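Local atomic coordinates of putative ferredoxin (Hydrogenobacter thermophilus, PDB entry 7M1O), a protein that binds a single [4Fe-4S] cluster and, as a small bacterial-type ferredoxin, probably serves as an electron carrier. Residues V25-N28 with A34-V37; V36-P39 with W44-V47. One frame throughout, in Å; residues are numbered along the deposited sequence.

Interaction 1: V25-N28 with A34-V37; sequences VYKN and AEVV. With SF4 (iron/sulfur cluster), chain C.
V25 O is held by V37 N (2.8 Å), the shortest of three backbone hydrogen bonds in the antiparallel β hairpin of strands 26-28 and 34-36; it sits at the open end, just beyond the strands. V37 N lies above the carbonyl plane, 35° out of it, and V36 CA adds a CA-H...O contact to the same oxygen. The other two bonds form the hydrogen-bonded pair K27 and E35: K27 N gives to E35 O (2.9 Å) and E35 N to K27 O (3.0 Å). Y26 with V36 and N28 with A34 are the flanking non-hydrogen-bonded pairs.

The side chains of K27 and E35 emerge on the same face of the hairpin. K27 CG sits between its backbone N and carbonyl carbon (chi1 70°), and the chain beyond it runs extended across V37 CG1 and past E35, where E35 OE1 meets K27 CE at 3.2 Å. The salt bridge from K27 NZ to E35 OE1 is long, and a water accepts from K27 NZ and gives a weak bond to V37 O.

The buried side brings Y26 CE1 to 4.0 Å from V36 CG1. V25 CG1 covers one face of the ring, and the hydroxyl is hydrogen-bonded to T5 of strand 3-7. A34 belongs to the cluster pocket, touching C18 and Y19, and its CB stops 3.8 Å from FE4 of the iron-sulfur cluster.

Interaction 2: V36-P39 with W44-V47; sequences VVSP and WMMV
The loop leaving strand 34-36 folds back on strand 45-47, an outer strand of the three-stranded antiparallel sheet of this ferredoxin, and M45 is the side chain that fastens the two. With chi1 at 172° the chain of M45 starts out opposite the backbone N and stays extended to CE, which carries the thioether along the inside of the turn made by residues 36-38. At its root, M45 CB meets V36 CB at 3.6 Å, the two side chains lying alongside and pointing opposite ways. Farther out, V37 CG2 comes to 3.5 Å from M45 SD and as close to M45 CE, a tight fit for two methyl groups. S38 OG lies 3.3 Å from M45 SD, and the backbone N-H of S38 points almost straight at the same sulfur (169°) in a weak hydrogen bond of 3.5 Å. Shortening M45 to an alanine would take away the thioether, and S38 N would probably lose this sulfur acceptor while a gap opened beside V37 CG2. The carbonyl oxygen S38 O rests 3.3 Å from M45 CB, against the root of the side chain. At the mouth of the loop the backbones meet, P39 CA making a CA-H...O contact of 3.3 Å with W44 O.

How the interactions relate
Interactions 1 and 2 share V36 and V37, with centres 8 Å apart, and follow one another along the chain: the strand that closes the hairpin in 25-28/34-37 runs straight into the loop that 36-39/44-47 holds against strand 45-47. They also touch directly, V25 O packing 3.5 Å from M45 SD, so the carbonyl that accepts from V37 N borders the methionine sulfur too. V36 touches both M45 and, through CG1, Y26, linking the hairpin to the three-stranded sheet, whose T5 it also touches. Interaction 1 reaches the cluster through A34, whereas in interaction 2 the side chain of V36 lies about 9 Å from the cluster, nearest atoms.

Interaction 1: V25-N28 with A34-V37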
ATOM      1  N   VAL A  25       4.856  -5.210   1.482  1.00 34.30           N
ATOM      2  CA  VAL A  25       4.495  -4.153   0.538  1.00 29.44           C
ATOM      3  C   VAL A  25       4.436  -2.771   1.189  1.00 26.31           C
ATOM      4  O   VAL A  25       4.853  -1.786   0.582  1.00 26.65           O
ATOM      5  CB  VAL A  25       3.130  -4.450  -0.124  1.00 27.00           C
ATOM      6  CG1 VAL A  25       2.729  -3.335  -1.086  1.00 26.48           C
ATOM      7  CG2 VAL A  25       3.183  -5.778  -0.858  1.00 26.79           C
ATOM      8  N   TYR A  26       3.919  -2.700   2.413  1.00 23.55           N
ATOM      9  CA  TYR A  26       3.720  -1.418   3.090  1.00 21.48           C
ATOM     10  C   TYR A  26       4.494  -1.330   4.399  1.00 21.33           C
ATOM     11  O   TYR A  26       4.741  -2.341   5.056  1.00 21.79           O
ATOM     12  CB  TYR A  26       2.232  -1.189   3.361  1.00 20.18           C
ATOM     13  CG  TYR A  26       1.361  -1.385   2.144  1.00 20.65           C
ATOM     14  CD1 TYR A  26       1.198  -0.370   1.212  1.00 21.74           C
ATOM     15  CD2 TYR A  26       0.705  -2.588   1.925  1.00 19.84           C
ATOM     16  CE1 TYR A  26       0.404  -0.548   0.096  1.00 20.72           C
ATOM     17  CE2 TYR A  26      -0.090  -2.773   0.813  1.00 19.79           C
ATOM     18  CZ  TYR A  26      -0.238  -1.751  -0.097  1.00 19.69           C
ATOM     19  OH  TYR A  26      -1.028  -1.939  -1.202  1.00 19.35           O
ATOM     20  N   LYS A  27       4.867  -0.110   4.771  1.00 22.24           N
ATOM     21  CA  LYS A  27       5.557   0.137   6.029  1.00 24.28           C
ATOM     22  C   LYS A  27       5.112   1.461   6.629  1.00 23.42           C
ATOM     23  O   LYS A  27       4.654   2.357   5.919  1.00 22.01           O
ATOM     24  CB  LYS A  27       7.075   0.150   5.824  1.00 26.64           C
ATOM     25  CG  LYS A  27       7.580   1.357   5.040  1.00 30.28           C
ATOM     26  CD  LYS A  27       9.064   1.257   4.723  1.00 34.53           C
ATOM     27  CE  LYS A  27       9.530   2.464   3.919  1.00 37.78           C
ATOM     28  NZ  LYS A  27      10.939   2.340   3.439  1.00 39.34           N
ATOM     29  N   ASN A  28       5.238   1.571   7.946  1.00 23.71           N
ATOM     30  CA  ASN A  28       5.082   2.843   8.628  1.00 23.88           C
ATOM     31  C   ASN A  28       6.225   3.756   8.187  1.00 24.34           C
ATOM     32  O   ASN A  28       7.395   3.420   8.373  1.00 24.58           O
ATOM     33  CB  ASN A  28       5.078   2.631  10.146  1.00 23.25           C
ATOM     34  CG  ASN A  28       4.807   3.904  10.927  1.00 22.26           C
ATOM     35  OD1 ASN A  28       5.050   5.012  10.450  1.00 21.38           O
ATOM     36  ND2 ASN A  28       4.312   3.747  12.148  1.00 22.25           N
ATOM     37  N   ALA A  34       1.348   5.427   6.207  1.00 23.88           N
ATOM     38  CA  ALA A  34       1.898   4.309   5.454  1.00 24.91           C
ATOM     39  C   ALA A  34       2.544   4.769   4.151  1.00 27.08           C
ATOM     40  O   ALA A  34       2.209   5.824   3.614  1.00 25.92           O
ATOM     41  CB  ALA A  34       0.810   3.290   5.161  1.00 23.85           C
ATOM     42  N   GLU A  35       3.483   3.966   3.661  1.00 28.70           N
ATOM     43  CA  GLU A  35       4.054   4.148   2.332  1.00 28.35           C
ATOM     44  C   GLU A  35       4.507   2.787   1.828  1.00 26.36           C
ATOM     45  O   GLU A  35       4.798   1.897   2.628  1.00 25.07           O
ATOM     46  CB  GLU A  35       5.225   5.137   2.353  1.00 29.04           C
ATOM     47  CG  GLU A  35       6.415   4.690   3.195  1.00 30.49           C
ATOM     48  CD  GLU A  35       7.564   5.684   3.160  1.00 32.12           C
ATOM     49  OE1 GLU A  35       8.541   5.491   3.914  1.00 32.91           O
ATOM     50  OE2 GLU A  35       7.491   6.656   2.378  1.00 32.16           O
ATOM     51  N   VAL A  36       4.553   2.609   0.512  1.00 25.68           N
ATOM     52  CA  VAL A  36       5.048   1.356  -0.039  1.00 25.02           C
ATOM     53  C   VAL A  36       6.530   1.252   0.291  1.00 26.08           C
ATOM     54  O   VAL A  36       7.205   2.266   0.458  1.00 25.70           O
ATOM     55  CB  VAL A  36       4.829   1.246  -1.562  1.00 24.55           C
ATOM     56  CG1 VAL A  36       3.340   1.281  -1.888  1.00 24.32           C
ATOM     57  CG2 VAL A  36       5.577   2.342  -2.302  1.00 24.12           C
ATOM     58  N   VAL A  37       7.003   0.042   0.406  1.00 27.47           N
ATOM     59  CA  VAL A  37       8.348  -0.169   0.819  1.00 28.54           C
ATOM     60  C   VAL A  37       9.340   0.221  -0.270  1.00 30.96           C
ATOM     61  O   VAL A  37      10.296   0.866   0.025  1.00 31.78           O
ATOM     62  CB  VAL A  37       8.528  -1.562   1.381  1.00 28.76           C
ATOM     63  CG1 VAL A  37       7.718  -1.706   2.648  1.00 26.95           C
ATOM     64  CG2 VAL A  37       8.131  -2.627   0.389  1.00 30.15           C
TER
HETATM   65 FE1  SF4 C 101      -3.230   4.436   6.041  1.00 19.94          FE
HETATM   66 FE2  SF4 C 101      -5.055   2.962   4.637  1.00 19.96          FE
HETATM   67 FE3  SF4 C 101      -4.602   2.419   7.274  1.00 20.69          FE
HETATM   68 FE4  SF4 C 101      -2.680   1.834   5.420  1.00 19.33          FE
HETATM   69  S1  SF4 C 101      -4.753   0.907   5.579  1.00 18.50           S
HETATM   70  S2  SF4 C 101      -2.371   2.850   7.437  1.00 20.24           S
HETATM   71  S3  SF4 C 101      -2.966   3.561   3.954  1.00 18.57           S
HETATM   72  S4  SF4 C 101      -5.475   4.338   6.405  1.00 19.52           S
HETATM   73  O   HOH W   1      12.892   0.856   2.114  0.50 44.02           O

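Interaction 2: V36-P39 with W44-V47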
ATOM      1  N   VAL A  36       4.553   2.609   0.512  1.00 25.68           N
ATOM      2  CA  VAL A  36       5.048   1.356  -0.039  1.00 25.02           C
ATOM      3  C   VAL A  36       6.530   1.252   0.291  1.00 26.08           C
ATOM      4  O   VAL A  36       7.205   2.266   0.458  1.00 25.70           O
ATOM      5  CB  VAL A  36       4.829   1.246  -1.562  1.00 24.55           C
ATOM      6  CG1 VAL A  36       3.340   1.281  -1.888  1.00 24.32           C
ATOM      7  CG2 VAL A  36       5.577   2.342  -2.302  1.00 24.12           C
ATOM      8  N   VAL A  37       7.003   0.042   0.406  1.00 27.47           N
ATOM      9  CA  VAL A  37       8.348  -0.169   0.819  1.00 28.54           C
ATOM     10  C   VAL A  37       9.340   0.221  -0.270  1.00 30.96           C
ATOM     11  O   VAL A  37      10.296   0.866   0.025  1.00 31.78           O
ATOM     12  CB  VAL A  37       8.528  -1.562   1.381  1.00 28.76           C
ATOM     13  CG1 VAL A  37       7.718  -1.706   2.648  1.00 26.95           C
ATOM     14  CG2 VAL A  37       8.131  -2.627   0.389  1.00 30.15           C
ATOM     15  N   SER A  38       9.065  -0.160  -1.493  1.00 32.90           N
ATOM     16  CA  SER A  38       9.906   0.180  -2.615  1.00 36.22           C
ATOM     17  C   SER A  38       9.225   0.870  -3.792  1.00 35.00           C
ATOM     18  O   SER A  38       8.805   0.245  -4.717  1.00 34.45           O
ATOM     19  CB  SER A  38      10.514  -1.090  -3.067  1.00 40.64           C
ATOM     20  OG  SER A  38       9.620  -2.119  -2.887  1.00 43.57           O
ATOM     21  N   PRO A  39       9.159   2.165  -3.710  1.00 35.06           N
ATOM     22  CA  PRO A  39       8.513   3.008  -4.721  1.00 36.04           C
ATOM     23  C   PRO A  39       9.440   3.445  -5.850  1.00 38.20           C
ATOM     24  O   PRO A  39      10.647   3.565  -5.648  1.00 39.09           O
ATOM     25  CB  PRO A  39       8.065   4.222  -3.913  1.00 35.31           C
ATOM     26  CG  PRO A  39       9.120   4.354  -2.866  1.00 34.31           C
ATOM     27  CD  PRO A  39       9.575   2.952  -2.535  1.00 34.61           C
ATOM     28  N   TRP A  44       5.005   4.534  -7.257  1.00 33.75           N
ATOM     29  CA  TRP A  44       4.362   3.229  -7.367  1.00 32.07           C
ATOM     30  C   TRP A  44       5.320   2.104  -6.997  1.00 30.96           C
ATOM     31  O   TRP A  44       6.516   2.186  -7.267  1.00 31.02           O
ATOM     32  CB  TRP A  44       3.842   2.995  -8.787  1.00 31.14           C
ATOM     33  CG  TRP A  44       2.701   3.876  -9.199  1.00 29.36           C
ATOM     34  CD1 TRP A  44       2.783   5.058  -9.871  1.00 29.61           C
ATOM     35  CD2 TRP A  44       1.307   3.632  -8.982  1.00 27.98           C
ATOM     36  NE1 TRP A  44       1.528   5.571 -10.084  1.00 29.44           N
ATOM     37  CE2 TRP A  44       0.603   4.716  -9.547  1.00 28.40           C
ATOM     38  CE3 TRP A  44       0.585   2.608  -8.364  1.00 26.00           C
ATOM     39  CZ2 TRP A  44      -0.786   4.802  -9.512  1.00 26.98           C
ATOM     40  CZ3 TRP A  44      -0.794   2.696  -8.329  1.00 25.48           C
ATOM     41  CH2 TRP A  44      -1.466   3.786  -8.899  1.00 26.60           C
ATOM     42  N   MET A  45       4.778   1.055  -6.383  1.00 29.12           N
ATOM     43  CA  MET A  45       5.532  -0.165  -6.112  1.00 28.85           C
ATOM     44  C   MET A  45       4.907  -1.343  -6.845  1.00 28.56           C
ATOM     45  O   MET A  45       3.708  -1.596  -6.724  1.00 28.77           O
ATOM     46  CB  MET A  45       5.584  -0.462  -4.610  1.00 28.16           C
ATOM     47  CG  MET A  45       6.192  -1.822  -4.281  1.00 28.45           C
ATOM     48  SD  MET A  45       6.325  -2.156  -2.517  1.00 29.00           S
ATOM     49  CE  MET A  45       6.803  -3.885  -2.547  1.00 29.40           C
ATOM     50  N   MET A  46       5.725  -2.064  -7.604  1.00 27.79           N
ATOM     51  CA  MET A  46       5.282  -3.278  -8.269  1.00 28.46           C
ATOM     52  C   MET A  46       5.138  -4.395  -7.242  1.00 27.17           C
ATOM     53  O   MET A  46       6.012  -4.588  -6.398  1.00 26.45           O
ATOM     54  CB  MET A  46       6.270  -3.674  -9.365  1.00 30.19           C
ATOM     55  CG  MET A  46       6.502  -2.597 -10.413  1.00 30.96           C
ATOM     56  SD  MET A  46       4.998  -2.105 -11.280  1.00 31.89           S
ATOM     57  CE  MET A  46       4.472  -3.657 -12.017  1.00 32.35           C
ATOM     58  N   VAL A  47       4.029  -5.123  -7.319  1.00 26.57           N
ATOM     59  CA  VAL A  47       3.701  -6.145  -6.330  1.00 25.21           C
ATOM     60  C   VAL A  47       4.105  -7.535  -6.814  1.00 26.22           C
ATOM     61  O   VAL A  47       3.805  -7.904  -7.950  1.00 26.56           O
ATOM     62  CB  VAL A  47       2.192  -6.144  -6.014  1.00 23.70           C
ATOM     63  CG1 VAL A  47       1.877  -7.119  -4.887  1.00 23.77           C
ATOM     64  CG2 VAL A  47       1.730  -4.745  -5.648  1.00 22.62           C
TER